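Local coordinates for protein halorhodopsin (Halobacterium salinarum, PDB 2JAF) that pumps chloride ions across the membrane, driven by light that its bound retinal chromophore absorbs, at residues A[60-65]-A[124-129]; A[132-137]-A[181-186]; A[190-195]-A[258-263]. The protein carries 2 engineered substitutions. All blocks are in the same frame, centred on the assembly; numbering follows the deposited sequence.

In the fold
All three contacts lie at the same end of the seven-helix bundle, the cytoplasmic end if the family topology holds, and follow one another along the chain without nesting. Contact 1 joins helices 58-82 and 106-127; contact 2 joins helix 131-153, next in the chain, to helix 182-190; contact 3 brings the turn leading into helix 193-216 against the short C-terminal helix 257-261. Their centres are about 13 Å (1 to 2), 10 Å (1 to 3) and 16 Å (2 to 3) apart. W183 of contact 2 and T192 of contact 3 both reach residues 124-129, so the end of helix 106-127 links the three, with the side chain of V137 about 11 Å from the retinal.

Contact 1: residues A[60-65]-A[124-129]; sequences RLIWGA and GLLADV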
ATOM      1  N   ARG A  60      10.286  -7.849 -21.850  1.00 47.84           N
ATOM      2  CA  ARG A  60       9.419  -8.790 -21.151  1.00 47.46           C
ATOM      3  C   ARG A  60       8.899  -8.207 -19.840  1.00 45.60           C
ATOM      4  O   ARG A  60       7.766  -8.470 -19.442  1.00 46.15           O
ATOM      5  CB  ARG A  60      10.184 -10.086 -20.874  1.00 48.72           C
ATOM      6  CG  ARG A  60       9.359 -11.173 -20.218  1.00 51.20           C
ATOM      7  CD  ARG A  60      10.240 -12.343 -19.816  1.00 54.33           C
ATOM      8  NE  ARG A  60       9.478 -13.418 -19.189  1.00 55.97           N
ATOM      9  CZ  ARG A  60       8.570 -14.154 -19.819  1.00 57.74           C
ATOM     10  NH1 ARG A  60       8.306 -13.933 -21.101  1.00 58.86           N
ATOM     11  NH2 ARG A  60       7.926 -15.112 -19.167  1.00 59.60           N
ATOM     12  N   LEU A  61       9.734  -7.416 -19.176  1.00 44.33           N
ATOM     13  CA  LEU A  61       9.366  -6.795 -17.907  1.00 43.10           C
ATOM     14  C   LEU A  61       8.235  -5.781 -18.075  1.00 42.15           C
ATOM     15  O   LEU A  61       7.301  -5.740 -17.271  1.00 42.43           O
ATOM     16  CB  LEU A  61      10.584  -6.104 -17.292  1.00 42.88           C
ATOM     17  CG  LEU A  61      10.365  -5.370 -15.968  1.00 43.11           C
ATOM     18  CD1 LEU A  61       9.834  -6.335 -14.916  1.00 43.14           C
ATOM     19  CD2 LEU A  61      11.677  -4.750 -15.515  1.00 43.70           C
ATOM     20  N   ILE A  62       8.328  -4.953 -19.108  1.00 40.20           N
ATOM     21  CA  ILE A  62       7.294  -3.958 -19.359  1.00 37.31           C
ATOM     22  C   ILE A  62       6.036  -4.688 -19.822  1.00 35.92           C
ATOM     23  O   ILE A  62       4.918  -4.243 -19.571  1.00 33.98           O
ATOM     24  CB  ILE A  62       7.747  -2.940 -20.426  1.00 38.11           C
ATOM     25  CG1 ILE A  62       8.973  -2.177 -19.917  1.00 36.77           C
ATOM     26  CG2 ILE A  62       6.621  -1.960 -20.728  1.00 37.01           C
ATOM     27  CD1 ILE A  62       9.567  -1.214 -20.928  1.00 37.24           C
ATOM     28  N   TRP A  63       6.232  -5.820 -20.491  1.00 34.48           N
ATOM     29  CA  TRP A  63       5.122  -6.635 -20.966  1.00 34.53           C
ATOM     30  C   TRP A  63       4.282  -7.109 -19.777  1.00 33.99           C
ATOM     31  O   TRP A  63       3.052  -7.056 -19.815  1.00 33.19           O
ATOM     32  CB  TRP A  63       5.646  -7.851 -21.733  1.00 35.14           C
ATOM     33  CG  TRP A  63       4.576  -8.821 -22.130  1.00 35.94           C
ATOM     34  CD1 TRP A  63       3.501  -8.576 -22.935  1.00 35.46           C
ATOM     35  CD2 TRP A  63       4.484 -10.200 -21.745  1.00 36.78           C
ATOM     36  NE1 TRP A  63       2.747  -9.717 -23.079  1.00 37.07           N
ATOM     37  CE2 TRP A  63       3.327 -10.729 -22.360  1.00 37.53           C
ATOM     38  CE3 TRP A  63       5.268 -11.039 -20.942  1.00 38.94           C
ATOM     39  CZ2 TRP A  63       2.934 -12.064 -22.197  1.00 38.90           C
ATOM     40  CZ3 TRP A  63       4.877 -12.368 -20.778  1.00 40.03           C
ATOM     41  CH2 TRP A  63       3.720 -12.865 -21.405  1.00 39.62           C
ATOM     42  N   GLY A  64       4.958  -7.572 -18.728  1.00 33.06           N
ATOM     43  CA  GLY A  64       4.264  -8.048 -17.543  1.00 33.48           C
ATOM     44  C   GLY A  64       3.512  -6.942 -16.824  1.00 33.90           C
ATOM     45  O   GLY A  64       2.361  -7.119 -16.420  1.00 34.56           O
ATOM     46  N   ALA A  65       4.166  -5.799 -16.653  1.00 33.35           N
ATOM     47  CA  ALA A  65       3.547  -4.662 -15.990  1.00 34.29           C
ATOM     48  C   ALA A  65       2.318  -4.234 -16.782  1.00 34.27           C
ATOM     49  O   ALA A  65       1.295  -3.846 -16.211  1.00 35.02           O
ATOM     50  CB  ALA A  65       4.536  -3.510 -15.899  1.00 35.20           C
ATOM     51  N   GLY A 124       7.187   4.368 -16.545  1.00 31.11           N
ATOM     52  CA  GLY A 124       8.466   4.638 -15.913  1.00 31.27           C
ATOM     53  C   GLY A 124       9.575   3.721 -16.397  1.00 33.17           C
ATOM     54  O   GLY A 124      10.701   4.167 -16.627  1.00 33.26           O
ATOM     55  N   LEU A 125       9.265   2.437 -16.539  1.00 33.30           N
ATOM     56  CA  LEU A 125      10.248   1.472 -17.018  1.00 34.75           C
ATOM     57  C   LEU A 125      10.619   1.834 -18.454  1.00 34.97           C
ATOM     58  O   LEU A 125      11.792   1.883 -18.810  1.00 35.25           O
ATOM     59  CB  LEU A 125       9.672   0.054 -16.959  1.00 35.62           C
ATOM     60  CG  LEU A 125       9.386  -0.505 -15.561  1.00 37.88           C
ATOM     61  CD1 LEU A 125       8.666  -1.837 -15.662  1.00 38.30           C
ATOM     62  CD2 LEU A 125      10.699  -0.662 -14.804  1.00 38.50           C
ATOM     63  N   LEU A 126       9.610   2.106 -19.274  1.00 35.52           N
ATOM     64  CA  LEU A 126       9.843   2.474 -20.664  1.00 35.26           C
ATOM     65  C   LEU A 126      10.783   3.670 -20.754  1.00 36.17           C
ATOM     66  O   LEU A 126      11.703   3.690 -21.573  1.00 35.56           O
ATOM     67  CB  LEU A 126       8.516   2.815 -21.347  1.00 36.46           C
ATOM     68  CG  LEU A 126       8.586   3.245 -22.813  1.00 37.96           C
ATOM     69  CD1 LEU A 126       9.141   2.111 -23.662  1.00 38.37           C
ATOM     70  CD2 LEU A 126       7.198   3.636 -23.291  1.00 39.31           C
ATOM     71  N   ALA A 127      10.549   4.664 -19.902  1.00 35.35           N
ATOM     72  CA  ALA A 127      11.367   5.869 -19.886  1.00 35.55           C
ATOM     73  C   ALA A 127      12.647   5.686 -19.075  1.00 36.53           C
ATOM     74  O   ALA A 127      13.501   6.568 -19.050  1.00 35.86           O
ATOM     75  CB  ALA A 127      10.559   7.033 -19.327  1.00 35.36           C
ATOM     76  N   ASP A 128      12.772   4.542 -18.410  1.00 38.33           N
ATOM     77  CA  ASP A 128      13.953   4.242 -17.604  1.00 40.84           C
ATOM     78  C   ASP A 128      14.305   5.400 -16.668  1.00 41.45           C
ATOM     79  O   ASP A 128      15.418   5.929 -16.701  1.00 41.09           O
ATOM     80  CB  ASP A 128      15.139   3.937 -18.524  1.00 43.06           C
ATOM     81  CG  ASP A 128      16.330   3.379 -17.773  1.00 45.30           C
ATOM     82  OD1 ASP A 128      16.145   2.398 -17.022  1.00 45.97           O
ATOM     83  OD2 ASP A 128      17.445   3.917 -17.938  1.00 47.52           O
ATOM     84  N   VAL A 129      13.347   5.780 -15.828  1.00 41.14           N
ATOM     85  CA  VAL A 129      13.533   6.882 -14.890  1.00 41.82           C
ATOM     86  C   VAL A 129      14.217   6.428 -13.607  1.00 43.27           C
ATOM     87  O   VAL A 129      14.392   5.236 -13.374  1.00 43.18           O
ATOM     88  CB  VAL A 129      12.175   7.520 -14.520  1.00 41.30           C
ATOM     89  CG1 VAL A 129      11.445   7.961 -15.782  1.00 40.87           C
ATOM     90  CG2 VAL A 129      11.330   6.527 -13.738  1.00 40.54           C
TER
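L125 on helix 106-127 meets L61, I62 and A65 on helix 58-82, in a contact that is apolar throughout. Its CD1 methyl does much of the work: it lies 3.9 Å from L61 CG, with the two leucine side chains crossing at about a right angle, and 4.5 Å from A65 CB at the margin of the contact. Since L61 and A65 are one helical turn apart, this methyl is set against two successive turns of the opposing helix. L125 CB meets I62 CG1 at 3.8 Å, and here the two side chains pass alongside, pointing opposite ways. I62 then runs on in an extended chain, CD1 anti to CA (chi2 176°), which carries its terminal methyl beyond L125 to the backbone of L126, 3.7 Å from L126 CA. L126 CB is a looser neighbour of the same methyl. These are the second and third transmembrane helices of the seven-helix microbial rhodopsin fold, packed near their membrane-surface ends. Helix 106-127 stops just past the contact in a Schellman motif: D128 has positive phi, its N bonds to L125 O at 2.9 Å, and V129 N bonds to G124 O at 3.2 Å. Polar interactions gather at this helix end, where the D128 carboxylate forms a salt bridge with R58. Packing between subunits adjoins the apolar patch, as L61 lies on T136 and L125 on G132 of a second subunit.

Contact 2: residues A[132-137]-A[181-186]; sequences GSLFTV and TDWAAS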
ATOM      1  N   GLY A 132      14.037   6.611  -7.491  1.00 45.88           N
ATOM      2  CA  GLY A 132      13.560   7.581  -6.521  1.00 44.06           C
ATOM      3  C   GLY A 132      12.399   8.395  -7.054  1.00 43.12           C
ATOM      4  O   GLY A 132      11.439   8.680  -6.333  1.00 42.39           O
ATOM      5  N   SER A 133      12.491   8.781  -8.323  1.00 40.82           N
ATOM      6  CA  SER A 133      11.437   9.555  -8.963  1.00 39.24           C
ATOM      7  C   SER A 133      10.184   8.688  -9.066  1.00 37.80           C
ATOM      8  O   SER A 133       9.080   9.131  -8.758  1.00 35.45           O
ATOM      9  CB  SER A 133      11.886  10.002 -10.357  1.00 39.99           C
ATOM     10  OG  SER A 133      10.905  10.813 -10.979  1.00 39.84           O
ATOM     11  N   LEU A 134      10.364   7.443  -9.493  1.00 37.13           N
ATOM     12  CA  LEU A 134       9.242   6.524  -9.629  1.00 37.59           C
ATOM     13  C   LEU A 134       8.519   6.397  -8.294  1.00 37.42           C
ATOM     14  O   LEU A 134       7.290   6.420  -8.232  1.00 35.69           O
ATOM     15  CB  LEU A 134       9.736   5.152 -10.088  1.00 39.10           C
ATOM     16  CG  LEU A 134       8.684   4.057 -10.278  1.00 39.79           C
ATOM     17  CD1 LEU A 134       7.715   4.448 -11.385  1.00 39.38           C
ATOM     18  CD2 LEU A 134       9.380   2.749 -10.614  1.00 40.49           C
ATOM     19  N   PHE A 135       9.302   6.267  -7.229  1.00 37.58           N
ATOM     20  CA  PHE A 135       8.780   6.140  -5.872  1.00 38.45           C
ATOM     21  C   PHE A 135       7.886   7.318  -5.493  1.00 35.15           C
ATOM     22  O   PHE A 135       6.762   7.146  -5.018  1.00 34.06           O
ATOM     23  CB  PHE A 135       9.943   6.070  -4.872  1.00 43.12           C
ATOM     24  CG  PHE A 135      10.219   4.691  -4.341  1.00 47.70           C
ATOM     25  CD1 PHE A 135       9.226   3.973  -3.680  1.00 50.38           C
ATOM     26  CD2 PHE A 135      11.486   4.125  -4.464  1.00 49.57           C
ATOM     27  CE1 PHE A 135       9.492   2.711  -3.143  1.00 52.10           C
ATOM     28  CE2 PHE A 135      11.763   2.864  -3.932  1.00 51.26           C
ATOM     29  CZ  PHE A 135      10.764   2.157  -3.270  1.00 51.93           C
ATOM     30  N   THR A 136       8.407   8.519  -5.699  1.00 32.97           N
ATOM     31  CA  THR A 136       7.689   9.737  -5.361  1.00 31.94           C
ATOM     32  C   THR A 136       6.391   9.868  -6.137  1.00 29.95           C
ATOM     33  O   THR A 136       5.365  10.283  -5.592  1.00 28.65           O
ATOM     34  CB  THR A 136       8.555  10.972  -5.643  1.00 34.44           C
ATOM     35  OG1 THR A 136       9.824  10.822  -4.993  1.00 38.48           O
ATOM     36  CG2 THR A 136       7.878  12.223  -5.120  1.00 35.86           C
ATOM     37  N   VAL A 137       6.440   9.498  -7.410  1.00 27.45           N
ATOM     38  CA  VAL A 137       5.273   9.592  -8.274  1.00 25.82           C
ATOM     39  C   VAL A 137       4.168   8.624  -7.883  1.00 24.50           C
ATOM     40  O   VAL A 137       2.987   8.982  -7.897  1.00 23.93           O
ATOM     41  CB  VAL A 137       5.681   9.387  -9.752  1.00 25.17           C
ATOM     42  CG1 VAL A 137       4.451   9.365 -10.645  1.00 25.95           C
ATOM     43  CG2 VAL A 137       6.614  10.502 -10.177  1.00 25.18           C
ATOM     44  N   THR A 181       8.745  16.939 -16.768  1.00 33.17           N
ATOM     45  CA  THR A 181      10.136  17.257 -16.468  1.00 32.68           C
ATOM     46  C   THR A 181      11.135  16.101 -16.545  1.00 32.90           C
ATOM     47  O   THR A 181      11.503  15.678 -17.641  1.00 31.99           O
ATOM     48  CB  THR A 181      10.269  17.968 -15.088  1.00 33.29           C
ATOM     49  OG1 THR A 181       9.705  17.154 -14.052  1.00 32.87           O
ATOM     50  CG2 THR A 181       9.553  19.311 -15.116  1.00 31.60           C
ATOM     51  N   ASP A 182      11.570  15.585 -15.397  1.00 33.39           N
ATOM     52  CA  ASP A 182      12.577  14.525 -15.382  1.00 33.87           C
ATOM     53  C   ASP A 182      12.256  13.220 -16.112  1.00 32.95           C
ATOM     54  O   ASP A 182      13.161  12.587 -16.648  1.00 32.99           O
ATOM     55  CB  ASP A 182      13.008  14.227 -13.940  1.00 37.42           C
ATOM     56  CG  ASP A 182      11.896  13.654 -13.104  1.00 38.82           C
ATOM     57  OD1 ASP A 182      10.797  14.244 -13.089  1.00 42.49           O
ATOM     58  OD2 ASP A 182      12.126  12.617 -12.451  1.00 42.87           O
ATOM     59  N   TRP A 183      10.992  12.810 -16.146  1.00 31.94           N
ATOM     60  CA  TRP A 183      10.643  11.581 -16.851  1.00 31.58           C
ATOM     61  C   TRP A 183      10.855  11.752 -18.355  1.00 31.92           C
ATOM     62  O   TRP A 183      11.177  10.793 -19.058  1.00 32.77           O
ATOM     63  CB  TRP A 183       9.188  11.186 -16.566  1.00 29.33           C
ATOM     64  CG  TRP A 183       9.012  10.490 -15.246  1.00 28.64           C
ATOM     65  CD1 TRP A 183       9.669  10.766 -14.080  1.00 30.16           C
ATOM     66  CD2 TRP A 183       8.089   9.435 -14.946  1.00 27.32           C
ATOM     67  NE1 TRP A 183       9.212   9.950 -13.076  1.00 28.17           N
ATOM     68  CE2 TRP A 183       8.242   9.124 -13.577  1.00 27.35           C
ATOM     69  CE3 TRP A 183       7.147   8.726 -15.699  1.00 26.68           C
ATOM     70  CZ2 TRP A 183       7.488   8.131 -12.945  1.00 27.99           C
ATOM     71  CZ3 TRP A 183       6.396   7.738 -15.072  1.00 24.52           C
ATOM     72  CH2 TRP A 183       6.572   7.450 -13.708  1.00 28.23           C
ATOM     73  N   ALA A 184      10.680  12.978 -18.842  1.00 32.79           N
ATOM     74  CA  ALA A 184      10.862  13.270 -20.262  1.00 33.38           C
ATOM     75  C   ALA A 184      12.344  13.295 -20.617  1.00 34.36           C
ATOM     76  O   ALA A 184      12.743  12.831 -21.688  1.00 34.60           O
ATOM     77  CB  ALA A 184      10.221  14.605 -20.608  1.00 33.20           C
ATOM     78  N   ALA A 185      13.154  13.842 -19.715  1.00 35.52           N
ATOM     79  CA  ALA A 185      14.592  13.918 -19.938  1.00 35.96           C
ATOM     80  C   ALA A 185      15.186  12.516 -19.894  1.00 36.77           C
ATOM     81  O   ALA A 185      16.156  12.219 -20.593  1.00 37.08           O
ATOM     82  CB  ALA A 185      15.241  14.800 -18.880  1.00 36.93           C
ATOM     83  N   SER A 186      14.598  11.654 -19.073  1.00 37.01           N
ATOM     84  CA  SER A 186      15.072  10.286 -18.955  1.00 37.65           C
ATOM     85  C   SER A 186      14.765   9.500 -20.225  1.00 38.35           C
ATOM     86  O   SER A 186      15.605   8.747 -20.716  1.00 37.05           O
ATOM     87  CB  SER A 186      14.429   9.606 -17.749  1.00 37.80           C
ATOM     88  OG  SER A 186      14.807  10.267 -16.551  1.00 39.43           O
TER
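The hydroxyl of S133 sits between D182 and W183 and bonds to both. S133 OG donates to D182 OD2 at 2.6 Å, using the syn lone pair of the carboxylate oxygen, and accepts from W183 NE1 at 2.8 Å. The acceptor lies in the indole plane, at the ring edge, although the hydrogen bond is bent, with an N-H...O angle of 141°. With one bond given and one received, the rotation of the hydroxyl is likely to be fixed. Beside this polar group the six-membered part of the indole takes the apolar contacts: V137 CG2 approaches W183 CZ2 tip to tip at 3.7 Å, and L134 CD1 reaches W183 CH2 at 4.0 Å as the two side chains cross obliquely. A phenylalanine in place of W183 would probably leave S133 OG without its N-H donor and open a gap beside V137. One step outward, S133 OG is anti to its backbone N (chi1 -177°), which turns it toward helix 182-190. D182 opens that helix, so the helix end may help stabilise its carboxylate charge. Its carbonyl O takes both S186 N, at 3.0 Å, and S186 OG, at 2.8 Å, from opposite faces of the carbonyl plane. The axes of the two short helical segments run at 143°, roughly antiparallel, 11.7 Å apart at closest approach. The indole also packs on L123 of helix 106-127, A178 of helix 158-180 and F196 of helix 193-216, while S133 lies on L61 of a third subunit.

Contact 3: residues A[190-195]-A[258-263]; sequences AGTAEI and RTVAVA
The methyl of T259 faces the turn at G191, with CG2 3.3 Å from G191 O and 4.0 Å from A190 O. This follows from the rotamer of T259: CG2 is anti to the backbone N, whereas OG1 is anti to the carbonyl carbon (chi1 -56°), and it is the methyl branch that meets the carbonyl oxygens. G191 itself ends helix 182-190 in a Schellman motif with phi 74°. Positive phi suits a residue without a side chain, and the neighbour adds to this, since a CB built on G191 would fall about 3.5 Å from T259 CG2. T192 next to it divides its two branches. With chi1 at 53° its OG1 lies between the backbone N and carbonyl carbon and bonds to L126 O at the end of helix 106-127. Its CG2 is left to the apolar side of the contact, 4.3 Å from T259 CG2 and 4.4 Å from V260 CG1, both loose contacts. W252 of helix 227-255 packs against T192 and V260 alike, so the connection between helices 182-190 and 193-216 and the C-terminal helix 257-261 share an aromatic neighbour. T259 O is buried and lacks a partner in the model. Without a hydrogen bond or salt bridge between them, the two segments meet through van der Waals contact of the T259 methyl with carbonyl oxygens and a neighbouring methyl, so the fit probably depends on shape more than on directional bonds.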
ATOM      1  N   ALA A 190      17.166   7.628 -22.787  1.00 41.87           N
ATOM      2  CA  ALA A 190      16.874   6.210 -22.942  1.00 39.78           C
ATOM      3  C   ALA A 190      16.521   5.860 -24.385  1.00 38.51           C
ATOM      4  O   ALA A 190      16.341   4.690 -24.719  1.00 39.96           O
ATOM      5  CB  ALA A 190      15.732   5.813 -22.013  1.00 39.93           C
ATOM      6  N   GLY A 191      16.422   6.877 -25.231  1.00 37.98           N
ATOM      7  CA  GLY A 191      16.090   6.658 -26.627  1.00 36.86           C
ATOM      8  C   GLY A 191      14.632   6.303 -26.853  1.00 35.91           C
ATOM      9  O   GLY A 191      14.285   5.728 -27.883  1.00 34.99           O
ATOM     10  N   THR A 192      13.774   6.643 -25.893  1.00 34.76           N
ATOM     11  CA  THR A 192      12.345   6.346 -26.000  1.00 33.25           C
ATOM     12  C   THR A 192      11.480   7.608 -25.974  1.00 33.59           C
ATOM     13  O   THR A 192      10.288   7.549 -25.651  1.00 31.41           O
ATOM     14  CB  THR A 192      11.884   5.427 -24.850  1.00 32.61           C
ATOM     15  OG1 THR A 192      12.277   5.999 -23.597  1.00 31.11           O
ATOM     16  CG2 THR A 192      12.490   4.041 -24.991  1.00 33.70           C
ATOM     17  N   ALA A 193      12.079   8.742 -26.324  1.00 33.55           N
ATOM     18  CA  ALA A 193      11.382  10.029 -26.329  1.00 33.36           C
ATOM     19  C   ALA A 193      10.151  10.095 -27.233  1.00 33.23           C
ATOM     20  O   ALA A 193       9.144  10.709 -26.871  1.00 32.43           O
ATOM     21  CB  ALA A 193      12.352  11.136 -26.706  1.00 32.26           C
ATOM     22  N   GLU A 194      10.234   9.473 -28.405  1.00 32.43           N
ATOM     23  CA  GLU A 194       9.131   9.472 -29.366  1.00 32.52           C
ATOM     24  C   GLU A 194       7.867   8.796 -28.836  1.00 30.09           C
ATOM     25  O   GLU A 194       6.779   9.372 -28.890  1.00 28.30           O
ATOM     26  CB  GLU A 194       9.567   8.783 -30.665  1.00 35.96           C
ATOM     27  CG  GLU A 194       9.886   7.295 -30.508  1.00 40.65           C
ATOM     28  CD  GLU A 194      10.907   7.020 -29.410  1.00 43.91           C
ATOM     29  OE1 GLU A 194      12.089   7.397 -29.572  1.00 43.91           O
ATOM     30  OE2 GLU A 194      10.521   6.428 -28.378  1.00 46.05           O
ATOM     31  N   ILE A 195       8.006   7.573 -28.333  1.00 27.41           N
ATOM     32  CA  ILE A 195       6.856   6.850 -27.801  1.00 26.70           C
ATOM     33  C   ILE A 195       6.392   7.471 -26.479  1.00 25.12           C
ATOM     34  O   ILE A 195       5.195   7.522 -26.189  1.00 24.92           O
ATOM     35  CB  ILE A 195       7.185   5.350 -27.598  1.00 24.41           C
ATOM     36  CG1 ILE A 195       5.967   4.619 -27.026  1.00 25.93           C
ATOM     37  CG2 ILE A 195       8.402   5.197 -26.702  1.00 26.49           C
ATOM     38  CD1 ILE A 195       4.734   4.687 -27.925  1.00 26.78           C
ATOM     39  N   ARG A 258      15.257  -3.812 -29.190  1.00 47.72           N
ATOM     40  CA  ARG A 258      16.656  -3.399 -29.071  1.00 49.90           C
ATOM     41  C   ARG A 258      16.803  -2.136 -28.230  1.00 49.90           C
ATOM     42  O   ARG A 258      17.580  -2.096 -27.279  1.00 48.98           O
ATOM     43  CB  ARG A 258      17.270  -3.128 -30.448  1.00 51.66           C
ATOM     44  CG  ARG A 258      17.555  -4.352 -31.295  1.00 55.38           C
ATOM     45  CD  ARG A 258      18.369  -3.948 -32.520  1.00 57.39           C
ATOM     46  NE  ARG A 258      18.684  -5.078 -33.389  1.00 59.11           N
ATOM     47  CZ  ARG A 258      17.781  -5.763 -34.084  1.00 59.93           C
ATOM     48  NH1 ARG A 258      16.497  -5.435 -34.014  1.00 60.76           N
ATOM     49  NH2 ARG A 258      18.164  -6.775 -34.854  1.00 59.68           N
ATOM     50  N   THR A 259      16.051  -1.103 -28.596  1.00 50.63           N
ATOM     51  CA  THR A 259      16.106   0.175 -27.898  1.00 51.41           C
ATOM     52  C   THR A 259      15.781   0.073 -26.408  1.00 52.20           C
ATOM     53  O   THR A 259      16.456   0.686 -25.580  1.00 52.38           O
ATOM     54  CB  THR A 259      15.153   1.197 -28.552  1.00 51.33           C
ATOM     55  OG1 THR A 259      15.479   1.331 -29.943  1.00 50.72           O
ATOM     56  CG2 THR A 259      15.283   2.555 -27.880  1.00 50.55           C
ATOM     57  N   VAL A 260      14.757  -0.699 -26.064  1.00 53.17           N
ATOM     58  CA  VAL A 260      14.374  -0.847 -24.664  1.00 54.95           C
ATOM     59  C   VAL A 260      15.303  -1.786 -23.899  1.00 56.62           C
ATOM     60  O   VAL A 260      15.563  -1.581 -22.712  1.00 57.10           O
ATOM     61  CB  VAL A 260      12.924  -1.360 -24.530  1.00 54.50           C
ATOM     62  CG1 VAL A 260      11.958  -0.334 -25.094  1.00 55.01           C
ATOM     63  CG2 VAL A 260      12.768  -2.680 -25.256  1.00 54.86           C
ATOM     64  N   ALA A 261      15.807  -2.809 -24.582  1.00 58.21           N
ATOM     65  CA  ALA A 261      16.704  -3.774 -23.956  1.00 60.50           C
ATOM     66  C   ALA A 261      18.058  -3.156 -23.630  1.00 61.72           C
ATOM     67  O   ALA A 261      18.664  -3.479 -22.609  1.00 62.59           O
ATOM     68  CB  ALA A 261      16.887  -4.988 -24.866  1.00 60.34           C
ATOM     69  N   VAL A 262      18.528  -2.265 -24.498  1.00 63.34           N
ATOM     70  CA  VAL A 262      19.817  -1.610 -24.301  1.00 64.81           C
ATOM     71  C   VAL A 262      19.782  -0.543 -23.209  1.00 65.80           C
ATOM     72  O   VAL A 262      20.701   0.268 -23.096  1.00 66.15           O
ATOM     73  CB  VAL A 262      20.316  -0.950 -25.607  1.00 64.71           C
ATOM     74  CG1 VAL A 262      20.531  -2.012 -26.677  1.00 64.79           C
ATOM     75  CG2 VAL A 262      19.316   0.090 -26.078  1.00 63.91           C
ATOM     76  N   ALA A 263      18.723  -0.551 -22.405  1.00 66.60           N
ATOM     77  CA  ALA A 263      18.581   0.416 -21.323  1.00 66.69           C
ATOM     78  C   ALA A 263      19.305  -0.068 -20.071  1.00 67.06           C
ATOM     79  O   ALA A 263      18.906  -1.056 -19.452  1.00 67.04           O
ATOM     80  CB  ALA A 263      17.104   0.647 -21.020  1.00 66.51           C
TER